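Local coordinates for putative Lipoprotein (Shewanella oneidensis, PDB 3U24) that is of unknown function but binds zinc and calcium ions and, as a putative lipoprotein of the DUF885 family in the peptidase MA clan, may be related to metallopeptidases, at residues A[143-146]-A[147-151]; A[166-169]-A[170-174]; A[248-251]-A[252-256]; A[546-549]-A[550-554]. One frame throughout, in Å; residues are numbered along the deposited sequence.

Interaction 1 of 4, residues A[143-146]-A[147-151]; sequences RSVL and ARMEN. With EDO (1,2-ethanediol), chain Y; EDO (1,2-ethanediol), chain P.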
loop_
_atom_site.group_PDB
_atom_site.type_symbol
_atom_site.label_atom_id
_atom_site.label_comp_id
_atom_site.label_asym_id
_atom_site.label_seq_id
_atom_site.Cartn_x
_atom_site.Cartn_y
_atom_site.Cartn_z
ATOM N N ARG A 143 -22.795 22.152 0.508
ATOM C CA ARG A 143 -23.786 21.870 1.533
ATOM C C ARG A 143 -23.329 20.705 2.399
ATOM O O ARG A 143 -23.600 20.700 3.603
ATOM C CB ARG A 143 -25.150 21.579 0.938
ATOM C CG ARG A 143 -25.835 22.847 0.451
ATOM C CD ARG A 143 -27.175 22.623 -0.265
ATOM N NE ARG A 143 -27.769 23.924 -0.568
ATOM C CZ ARG A 143 -28.163 24.333 -1.779
ATOM N NH1 ARG A 143 -28.105 23.545 -2.837
ATOM N NH2 ARG A 143 -28.656 25.549 -1.928
ATOM N N SER A 144 -22.640 19.726 1.797
ATOM C CA SER A 144 -22.058 18.638 2.583
ATOM C C SER A 144 -20.996 19.172 3.550
ATOM O O SER A 144 -20.967 18.814 4.744
ATOM C CB SER A 144 -21.479 17.525 1.686
ATOM O OG SER A 144 -22.550 16.802 1.085
ATOM N N VAL A 145 -20.134 20.029 3.039
ATOM C CA VAL A 145 -19.099 20.652 3.851
ATOM C C VAL A 145 -19.734 21.557 4.946
ATOM O O VAL A 145 -19.311 21.547 6.115
ATOM C CB VAL A 145 -18.180 21.505 2.956
ATOM C CG1 VAL A 145 -17.257 22.373 3.803
ATOM C CG2 VAL A 145 -17.397 20.589 2.030
ATOM N N LEU A 146 -20.759 22.324 4.547
ATOM C CA LEU A 146 -21.469 23.162 5.507
ATOM C C LEU A 146 -21.899 22.314 6.729
ATOM O O LEU A 146 -21.577 22.678 7.846
ATOM C CB LEU A 146 -22.662 23.904 4.856
ATOM C CG LEU A 146 -23.553 24.838 5.683
ATOM C CD1 LEU A 146 -22.716 25.948 6.309
ATOM C CD2 LEU A 146 -24.636 25.414 4.784
ATOM N N ALA A 147 -22.530 21.154 6.490
ATOM C CA ALA A 147 -23.033 20.286 7.554
ATOM C C ALA A 147 -21.888 19.600 8.289
ATOM O O ALA A 147 -21.908 19.459 9.526
ATOM C CB ALA A 147 -24.061 19.241 7.005
ATOM N N ARG A 148 -20.872 19.180 7.548
ATOM C CA ARG A 148 -19.766 18.432 8.151
ATOM C C ARG A 148 -18.914 19.272 9.121
ATOM O O ARG A 148 -18.253 18.736 10.012
ATOM C CB ARG A 148 -18.911 17.800 7.037
ATOM C CG ARG A 148 -17.905 16.731 7.463
ATOM C CD ARG A 148 -17.008 16.284 6.297
ATOM N NE ARG A 148 -16.162 15.165 6.687
ATOM C CZ ARG A 148 -16.557 13.890 6.632
ATOM N NH1 ARG A 148 -17.773 13.563 6.142
ATOM N NH2 ARG A 148 -15.735 12.932 7.050
HETATM N N MSE A 149 -18.893 20.590 8.914
HETATM C CA MSE A 149 -18.179 21.496 9.821
HETATM C C MSE A 149 -18.785 21.617 11.247
HETATM O O MSE A 149 -18.042 21.947 12.197
HETATM C CB MSE A 149 -18.026 22.900 9.198
HETATM C CG MSE A 149 -17.022 22.955 8.056
HETATM SE SE MSE A 149 -16.667 24.807 7.497
HETATM C CE MSE A 149 -18.500 25.274 6.965
ATOM N N GLU A 150 -20.088 21.325 11.378
ATOM C CA GLU A 150 -20.838 21.505 12.636
ATOM C C GLU A 150 -20.061 20.986 13.807
ATOM O O GLU A 150 -19.817 21.728 14.752
ATOM C CB GLU A 150 -22.180 20.759 12.645
ATOM C CG GLU A 150 -23.399 21.548 12.149
ATOM C CD GLU A 150 -24.666 20.682 11.928
ATOM O OE1 GLU A 150 -24.712 19.895 10.914
ATOM O OE2 GLU A 150 -25.616 20.824 12.758
ATOM N N ASN A 151 -19.641 19.730 13.713
ATOM C CA ASN A 151 -18.988 19.031 14.834
ATOM C C ASN A 151 -17.460 18.985 14.872
ATOM O O ASN A 151 -16.889 18.203 15.613
ATOM C CB ASN A 151 -19.615 17.634 14.994
ATOM C CG ASN A 151 -21.055 17.743 15.494
ATOM O OD1 ASN A 151 -21.330 18.565 16.383
ATOM N ND2 ASN A 151 -21.977 17.048 14.863
HETATM C C1 EDO Y . -21.534 21.225 17.803
HETATM O O1 EDO Y . -21.163 22.133 16.746
HETATM C C2 EDO Y . -20.368 20.543 18.554
HETATM O O2 EDO Y . -19.049 20.790 18.006
HETATM C C1 EDO P . -11.488 11.771 8.106
HETATM O O1 EDO P . -10.752 12.987 7.887
HETATM C C2 EDO P . -12.354 11.810 9.382
HETATM O O2 EDO P . -13.482 12.651 9.148
#
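Three successive i to i+4 backbone hydrogen bonds, all reasonably straight, tie residues 143-146 to 147-151 toward the C-terminal part of helix 138-148. Ala147 N donates to Arg143 O at 3.1 Å. Arg148 N follows with a bond of 2.8 Å to Ser144 O, and Met149 N with one of 3.0 Å to Val145 O. Glu150 N also donates to Ala147 O at 3.2 Å, an i to i+3 bond.

Met149, present as selenomethionine, carries the side-chain contact. With CG beside its own backbone N (chi1 -72°) and the chain bent at its last torsion (chi3 -61°), it folds back along the preceding turn. Its CG lies 4.3 Å from Val145 CG1, and its terminal CE lies 4.3 Å from Leu146 CD1. Phe127 of helix 124-131 and Phe206 of helix 200-234 both touch Val145 and Met149, which places this apolar strip between two helices.

Arg148 runs extended from CG to NE, carrying its guanidinium away from the preceding turn. Its NH1 reaches Asp53 O and its NH2 Thr42 OG1; NH2 also donates to O2 of an ethanediol molecule at 3.1 Å.

The contact thus joins two kinds of chemistry: weak apolar contacts seat the helix against its neighbours, while directional bonds from the buried Arg148 guanidinium pin it to the chain around residues 42 and 53.

Interaction 2 of 4, residues A[166-169]-A[170-174]; sequences PTLE and HTELA. With ACY (acetic acid), chain Q.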
loop_
_atom_site.group_PDB
_atom_site.type_symbol
_atom_site.label_atom_id
_atom_site.label_comp_id
_atom_site.label_asym_id
_atom_site.label_seq_id
_atom_site.Cartn_x
_atom_site.Cartn_y
_atom_site.Cartn_z
ATOM N N PRO A 166 0.804 9.099 24.405
ATOM C CA PRO A 166 1.093 8.994 22.977
ATOM C C PRO A 166 2.557 8.818 22.717
ATOM O O PRO A 166 3.362 9.130 23.571
ATOM C CB PRO A 166 0.635 10.348 22.413
ATOM C CG PRO A 166 0.727 11.297 23.577
ATOM C CD PRO A 166 0.436 10.462 24.809
ATOM N N THR A 167 2.892 8.318 21.536
ATOM C CA THR A 167 4.278 8.307 21.086
ATOM C C THR A 167 4.668 9.696 20.610
ATOM O O THR A 167 3.842 10.513 20.154
ATOM C CB THR A 167 4.535 7.343 19.908
ATOM O OG1 THR A 167 3.985 7.922 18.721
ATOM C CG2 THR A 167 3.929 5.960 20.154
ATOM N N LEU A 168 5.951 9.978 20.693
ATOM C CA LEU A 168 6.427 11.271 20.261
ATOM C C LEU A 168 6.228 11.397 18.753
ATOM O O LEU A 168 5.831 12.450 18.246
ATOM C CB LEU A 168 7.927 11.442 20.585
ATOM C CG LEU A 168 8.544 12.708 19.972
ATOM C CD1 LEU A 168 7.815 13.945 20.517
ATOM C CD2 LEU A 168 10.086 12.746 20.196
ATOM N N GLU A 169 6.568 10.340 18.039
ATOM C CA GLU A 169 6.580 10.399 16.574
ATOM C C GLU A 169 5.167 10.650 15.991
ATOM O O GLU A 169 4.994 11.446 15.061
ATOM C CB GLU A 169 7.161 9.102 15.981
ATOM C CG GLU A 169 8.671 8.940 16.247
ATOM C CD GLU A 169 9.022 8.501 17.699
ATOM O OE1 GLU A 169 8.104 8.222 18.533
ATOM O OE2 GLU A 169 10.237 8.433 18.006
ATOM N N HIS A 170 4.151 9.990 16.531
ATOM C CA HIS A 170 2.825 10.166 15.942
ATOM C C HIS A 170 2.265 11.501 16.334
ATOM O O HIS A 170 1.446 12.077 15.595
ATOM C CB HIS A 170 1.889 8.994 16.308
ATOM C CG HIS A 170 2.324 7.664 15.711
ATOM N ND1 HIS A 170 3.224 6.866 16.303
ATOM C CD2 HIS A 170 1.996 7.043 14.488
ATOM C CE1 HIS A 170 3.438 5.763 15.547
ATOM N NE2 HIS A 170 2.698 5.870 14.429
ATOM N N THR A 171 2.692 12.022 17.485
ATOM C CA THR A 171 2.223 13.335 17.906
ATOM C C THR A 171 2.815 14.417 16.988
ATOM O O THR A 171 2.121 15.386 16.637
ATOM C CB THR A 171 2.520 13.632 19.386
ATOM O OG1 THR A 171 2.105 12.526 20.220
ATOM C CG2 THR A 171 1.811 14.904 19.842
ATOM N N GLU A 172 4.054 14.199 16.540
ATOM C CA GLU A 172 4.732 15.147 15.686
ATOM C C GLU A 172 4.056 15.094 14.342
ATOM O O GLU A 172 3.848 16.098 13.694
ATOM C CB GLU A 172 6.228 14.781 15.507
ATOM C CG GLU A 172 7.128 15.100 16.701
ATOM C CD GLU A 172 8.576 14.539 16.615
ATOM O OE1 GLU A 172 8.860 13.422 16.053
ATOM O OE2 GLU A 172 9.458 15.215 17.199
ATOM N N LEU A 173 3.738 13.900 13.915
ATOM C CA LEU A 173 3.030 13.758 12.651
ATOM C C LEU A 173 1.645 14.482 12.717
ATOM O O LEU A 173 1.273 15.218 11.803
ATOM C CB LEU A 173 2.914 12.300 12.262
ATOM C CG LEU A 173 2.271 12.014 10.901
ATOM C CD1 LEU A 173 3.037 12.637 9.701
ATOM C CD2 LEU A 173 2.046 10.503 10.739
ATOM N N ALA A 174 0.943 14.300 13.821
ATOM C CA ALA A 174 -0.342 14.977 14.038
ATOM C C ALA A 174 -0.226 16.492 13.843
ATOM O O ALA A 174 -1.098 17.110 13.231
ATOM C CB ALA A 174 -0.893 14.662 15.427
HETATM C C ACY Q . -0.430 3.052 13.307
HETATM O O ACY Q . 0.582 3.788 13.164
HETATM O OXT ACY Q . -0.493 1.859 12.877
HETATM C CH3 ACY Q . -1.640 3.626 13.964
#
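Thr167 O is gripped twice by Thr171, at 2.7 Å by OG1 and at 3.3 Å by the backbone N, the two donors arriving from opposite faces of the carbonyl plane. The first torsion of Thr171 (chi1 -49°) swings OG1 beside its own N, close enough for both to share this acceptor. The same hydroxyl lies 3.4 Å from Pro166 CB, just ahead of the helix.

Thr167 is the N-cap residue of helix 168-179. Its OG1 and His170 ND1 are hydrogen-bonded at 2.7 Å, with OG1 at the edge of the imidazole and near its plane. Across the ring, NE2 is bonded to Leu516 O and only weakly to an acetate oxygen, while Trp116 meets the ring edge-to-face, so hydrogen bonds at both nitrogens and an aromatic neighbour fix its rotation.

Further round the helix, Leu168 CG lies 3.8 Å from Glu172 CD. The Leu168 branch passes across the carboxylate end of the extended Glu172, a van der Waals contact.

Two side-chain bonds therefore reinforce the first turn at the cap. The geometry leaves the donor between Thr167 OG1 and His170 ND1 undecided: if the ring is neutral, ND1 would probably accept; if charged, it would probably donate.

Interaction 3 of 4, residues A[248-251]-A[252-256]; sequences QKFA and FDIQA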
loop_
_atom_site.group_PDB
_atom_site.type_symbol
_atom_site.label_atom_id
_atom_site.label_comp_id
_atom_site.label_asym_id
_atom_site.label_seq_id
_atom_site.Cartn_x
_atom_site.Cartn_y
_atom_site.Cartn_z
ATOM N N GLN A 248 -0.016 -10.287 15.940
ATOM C CA GLN A 248 -1.462 -10.205 15.769
ATOM C C GLN A 248 -1.726 -9.287 14.567
ATOM O O GLN A 248 -2.548 -9.630 13.700
ATOM C CB GLN A 248 -2.215 -9.727 17.047
ATOM C CG GLN A 248 -2.213 -10.716 18.213
ATOM C CD GLN A 248 -2.622 -10.179 19.640
ATOM O OE1 GLN A 248 -2.587 -8.980 19.945
ATOM N NE2 GLN A 248 -2.958 -11.117 20.527
ATOM N N LYS A 249 -1.037 -8.140 14.477
ATOM C CA LYS A 249 -1.272 -7.219 13.351
ATOM C C LYS A 249 -0.912 -7.866 12.006
ATOM O O LYS A 249 -1.611 -7.688 11.015
ATOM C CB LYS A 249 -0.503 -5.905 13.518
ATOM C CG LYS A 249 -0.867 -4.808 12.507
ATOM C CD LYS A 249 -0.301 -3.443 12.960
ATOM C CE LYS A 249 -0.877 -2.225 12.237
ATOM N NZ LYS A 249 -0.614 -2.229 10.794
ATOM N N PHE A 250 0.202 -8.575 12.003
ATOM C CA PHE A 250 0.681 -9.296 10.842
ATOM C C PHE A 250 -0.371 -10.310 10.438
ATOM O O PHE A 250 -0.726 -10.335 9.279
ATOM C CB PHE A 250 2.030 -9.943 11.152
ATOM C CG PHE A 250 2.643 -10.711 10.019
ATOM C CD1 PHE A 250 3.407 -10.080 9.073
ATOM C CD2 PHE A 250 2.500 -12.100 9.940
ATOM C CE1 PHE A 250 3.994 -10.806 8.031
ATOM C CE2 PHE A 250 3.078 -12.822 8.909
ATOM C CZ PHE A 250 3.798 -12.173 7.936
ATOM N N ALA A 251 -0.943 -11.067 11.371
ATOM C CA ALA A 251 -2.002 -12.032 10.987
ATOM C C ALA A 251 -3.218 -11.328 10.370
ATOM O O ALA A 251 -3.704 -11.780 9.342
ATOM C CB ALA A 251 -2.414 -12.916 12.149
ATOM N N PHE A 252 -3.675 -10.199 10.940
ATOM C CA PHE A 252 -4.871 -9.524 10.433
ATOM C C PHE A 252 -4.640 -8.803 9.096
ATOM O O PHE A 252 -5.486 -8.891 8.192
ATOM C CB PHE A 252 -5.445 -8.479 11.429
ATOM C CG PHE A 252 -6.133 -9.068 12.622
ATOM C CD1 PHE A 252 -7.124 -10.041 12.468
ATOM C CD2 PHE A 252 -5.831 -8.627 13.897
ATOM C CE1 PHE A 252 -7.766 -10.572 13.555
ATOM C CE2 PHE A 252 -6.472 -9.154 15.007
ATOM C CZ PHE A 252 -7.436 -10.142 14.832
ATOM N N ASP A 253 -3.505 -8.121 8.954
ATOM C CA ASP A 253 -3.229 -7.324 7.763
ATOM C C ASP A 253 -2.788 -8.194 6.586
ATOM O O ASP A 253 -3.241 -7.982 5.463
ATOM C CB ASP A 253 -2.102 -6.303 8.034
ATOM C CG ASP A 253 -2.514 -5.174 8.977
ATOM O OD1 ASP A 253 -3.707 -5.106 9.360
ATOM O OD2 ASP A 253 -1.634 -4.317 9.309
ATOM N N ILE A 254 -1.865 -9.140 6.819
ATOM C CA ILE A 254 -1.235 -9.899 5.725
ATOM C C ILE A 254 -1.972 -11.217 5.456
ATOM O O ILE A 254 -2.142 -11.631 4.328
ATOM C CB ILE A 254 0.210 -10.197 6.105
ATOM C CG1 ILE A 254 0.975 -8.889 6.394
ATOM C CG2 ILE A 254 0.939 -10.989 5.030
ATOM C CD1 ILE A 254 1.082 -7.890 5.243
ATOM N N GLN A 255 -2.446 -11.848 6.517
ATOM C CA GLN A 255 -3.141 -13.107 6.438
ATOM C C GLN A 255 -2.287 -14.152 5.769
ATOM O O GLN A 255 -2.762 -14.960 4.987
ATOM C CB GLN A 255 -4.513 -12.960 5.755
ATOM C CG GLN A 255 -5.492 -12.074 6.486
ATOM C CD GLN A 255 -6.877 -12.094 5.865
ATOM O OE1 GLN A 255 -7.260 -11.152 5.137
ATOM N NE2 GLN A 255 -7.634 -13.121 6.154
ATOM N N ALA A 256 -1.021 -14.138 6.111
ATOM C CA ALA A 256 -0.057 -15.119 5.633
ATOM C C ALA A 256 -0.326 -16.455 6.304
ATOM O O ALA A 256 -0.957 -16.554 7.389
ATOM C CB ALA A 256 1.361 -14.682 5.985
HETATM O O HOH W 1 -2.486 -15.022 9.347
#
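Residues 248-251 and 252-256 form the closing turns of helix 243-254, bonded i to i+4 by Phe252 N to Gln248 O at 3.0 Å, Asp253 N to Lys249 O and Ile254 N to Phe250 O. Lys249 NZ and Asp253 OD2 make a salt bridge of 2.8 Å, the ammonium arriving nearly in line with the C-O bond of the carboxylate. The lysine chain is extended until its last torsion (chi4 -62°), which brings NZ round to OD2; its CG also lies 3.3 Å from OD2. NZ has a second acceptor in Gln518 O.

The next residue, Phe250, packs on another side of the helix against Ile254. Ile254 CB sits over one face of the Phe250 ring, offset toward the rim, and Ile254 CG1 is 3.8 Å from Phe250 CD1. Ala256 CB approaches obliquely, 3.9 Å from Phe250 CE2.

The Phe250 ring also touches Ala260 and Leu263 of helix 260-289, while Ile254 and Ala256 both rest on Ser526 of helix 523-542. Round the helix, Phe252 meets the ring of Trp106, on helix 88-111, with planes at about 55°.

Gln255 is the first residue beyond the helix; its positive phi (57°) turns the chain out of helical geometry. Its N makes only a weak bond to Ala251 O. A water bridges the same turn, donating to Ala256 O at 2.9 Å and weakly to Ala251 O.

Interaction 4 of 4, residues A[546-549]-A[550-554]; sequences FDLK and AFHEK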
loop_
_atom_site.group_PDB
_atom_site.type_symbol
_atom_site.label_atom_id
_atom_site.label_comp_id
_atom_site.label_asym_id
_atom_site.label_seq_id
_atom_site.Cartn_x
_atom_site.Cartn_y
_atom_site.Cartn_z
ATOM N N PHE A 546 2.690 -30.518 -14.787
ATOM C CA PHE A 546 2.706 -29.095 -14.389
ATOM C C PHE A 546 2.701 -28.223 -15.631
ATOM O O PHE A 546 3.574 -28.349 -16.489
ATOM C CB PHE A 546 3.942 -28.726 -13.549
ATOM C CG PHE A 546 4.024 -27.251 -13.230
ATOM C CD1 PHE A 546 3.176 -26.693 -12.280
ATOM C CD2 PHE A 546 4.910 -26.429 -13.909
ATOM C CE1 PHE A 546 3.230 -25.346 -11.991
ATOM C CE2 PHE A 546 4.986 -25.086 -13.622
ATOM C CZ PHE A 546 4.144 -24.536 -12.662
ATOM N N ASP A 547 1.716 -27.348 -15.738
ATOM C CA ASP A 547 1.743 -26.371 -16.801
ATOM C C ASP A 547 1.818 -24.945 -16.210
ATOM O O ASP A 547 0.864 -24.481 -15.583
ATOM C CB ASP A 547 0.526 -26.501 -17.713
ATOM C CG ASP A 547 0.579 -25.483 -18.850
ATOM O OD1 ASP A 547 1.413 -25.634 -19.773
ATOM O OD2 ASP A 547 -0.153 -24.487 -18.800
ATOM N N LEU A 548 2.929 -24.258 -16.436
ATOM C CA LEU A 548 3.096 -22.908 -15.895
ATOM C C LEU A 548 1.933 -21.944 -16.210
ATOM O O LEU A 548 1.403 -21.266 -15.306
ATOM C CB LEU A 548 4.446 -22.281 -16.317
ATOM C CG LEU A 548 4.787 -20.962 -15.607
ATOM C CD1 LEU A 548 4.899 -21.212 -14.109
ATOM C CD2 LEU A 548 6.063 -20.324 -16.166
ATOM N N LYS A 549 1.520 -21.895 -17.468
ATOM C CA LYS A 549 0.445 -20.993 -17.873
ATOM C C LYS A 549 -0.887 -21.281 -17.161
ATOM O O LYS A 549 -1.578 -20.352 -16.721
ATOM C CB LYS A 549 0.276 -21.069 -19.379
ATOM C CG LYS A 549 -0.725 -20.109 -19.989
ATOM C CD LYS A 549 -0.815 -20.381 -21.472
ATOM C CE LYS A 549 -1.346 -19.201 -22.242
ATOM N NZ LYS A 549 -1.235 -19.519 -23.699
ATOM N N ALA A 550 -1.232 -22.562 -17.041
ATOM C CA ALA A 550 -2.472 -22.989 -16.352
ATOM C C ALA A 550 -2.356 -22.672 -14.881
ATOM O O ALA A 550 -3.320 -22.315 -14.246
ATOM C CB ALA A 550 -2.755 -24.514 -16.541
ATOM N N PHE A 551 -1.166 -22.810 -14.322
ATOM C CA PHE A 551 -0.988 -22.424 -12.924
ATOM C C PHE A 551 -1.303 -20.940 -12.726
ATOM O O PHE A 551 -2.097 -20.559 -11.864
ATOM C CB PHE A 551 0.418 -22.756 -12.427
ATOM C CG PHE A 551 0.709 -22.207 -11.050
ATOM C CD1 PHE A 551 0.259 -22.862 -9.932
ATOM C CD2 PHE A 551 1.426 -21.041 -10.890
ATOM C CE1 PHE A 551 0.526 -22.363 -8.672
ATOM C CE2 PHE A 551 1.697 -20.531 -9.639
ATOM C CZ PHE A 551 1.245 -21.212 -8.532
ATOM N N HIS A 552 -0.708 -20.116 -13.571
ATOM C CA HIS A 552 -0.869 -18.672 -13.482
ATOM C C HIS A 552 -2.292 -18.263 -13.615
ATOM O O HIS A 552 -2.779 -17.456 -12.825
ATOM C CB HIS A 552 -0.007 -17.939 -14.517
ATOM C CG HIS A 552 1.481 -17.923 -14.194
ATOM N ND1 HIS A 552 2.431 -17.799 -15.153
ATOM C CD2 HIS A 552 2.164 -18.029 -12.970
ATOM C CE1 HIS A 552 3.664 -17.845 -14.577
ATOM N NE2 HIS A 552 3.502 -17.972 -13.240
ATOM N N GLU A 553 -2.986 -18.790 -14.613
ATOM C CA GLU A 553 -4.359 -18.358 -14.896
ATOM C C GLU A 553 -5.329 -18.787 -13.796
ATOM O O GLU A 553 -6.252 -18.054 -13.423
ATOM C CB GLU A 553 -4.819 -18.868 -16.265
ATOM C CG GLU A 553 -4.107 -18.115 -17.393
ATOM C CD GLU A 553 -4.304 -18.698 -18.778
ATOM O OE1 GLU A 553 -5.197 -19.558 -18.974
ATOM O OE2 GLU A 553 -3.565 -18.285 -19.699
ATOM N N LYS A 554 -5.102 -19.959 -13.247
ATOM C CA LYS A 554 -5.947 -20.421 -12.164
ATOM C C LYS A 554 -5.660 -19.585 -10.905
ATOM O O LYS A 554 -6.606 -19.161 -10.207
ATOM C CB LYS A 554 -5.712 -21.902 -11.904
ATOM C CG LYS A 554 -6.557 -22.482 -10.779
ATOM C CD LYS A 554 -7.989 -22.781 -11.210
ATOM C CE LYS A 554 -8.680 -23.728 -10.225
ATOM N NZ LYS A 554 -10.123 -23.354 -10.090
#
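Leu548 and His552 make the close-packed part of this contact, one turn apart on helix 548-555. Leu548 CG lies 3.5 Å from His552 CE1 and Leu548 CD1 lies 3.6 Å from NE2, the branched leucine crossing the imidazole obliquely. Leu548 O sits over one face of the ring, offset toward its rim. Both ring nitrogens are engaged, ND1 with Ile339 O and NE2 with Tyr444 OH, and Trp441 meets the ring edge-to-face. Nearby, Phe546 CE1 rests 3.8 Å from Phe551 CB.

The exposed side is polar. Asp547 is the N-cap: its OD2 accepts from Ala550 N at 2.8 Å, on the anti side of the carboxylate and 24° out of its plane. With CG anti to the aspartate N (chi1 -179°), the carboxylate reaches forward over the first turn. Lys549 and Glu553 run side by side, yet NZ and OE2 stay 4.8 Å apart; NZ is bonded to Asn338 and OE2 to Thr341.

Asp547 satisfies an early amide of the helix, and its negative charge would probably suit the positive end of the helix dipole. Their outside bonds probably hold the charged ends of Lys549 and Glu553 apart, so the attraction between them is likely to be modest at this separation.

All four contacts are local, each within a turn or two of one helix, but they sample different helix ends. Interactions 2 and 4 lie at N-termini, where Thr167 and Asp547 are the N-caps; interactions 1 and 3 lie toward C-termini. All are partly buried; interaction 2 has no fully exposed residue. The centre of interaction 3 lies about 14 Å from the centre of the chain, that of interaction 1 about 30 Å. Helix 200-234 is touched by both 1 and 2, helix 523-542 by both 3 and 4. Only interaction 3 contains a salt bridge between its segments. None touches another: interactions 2 and 3 come closest, nearest atoms about 9 Å apart.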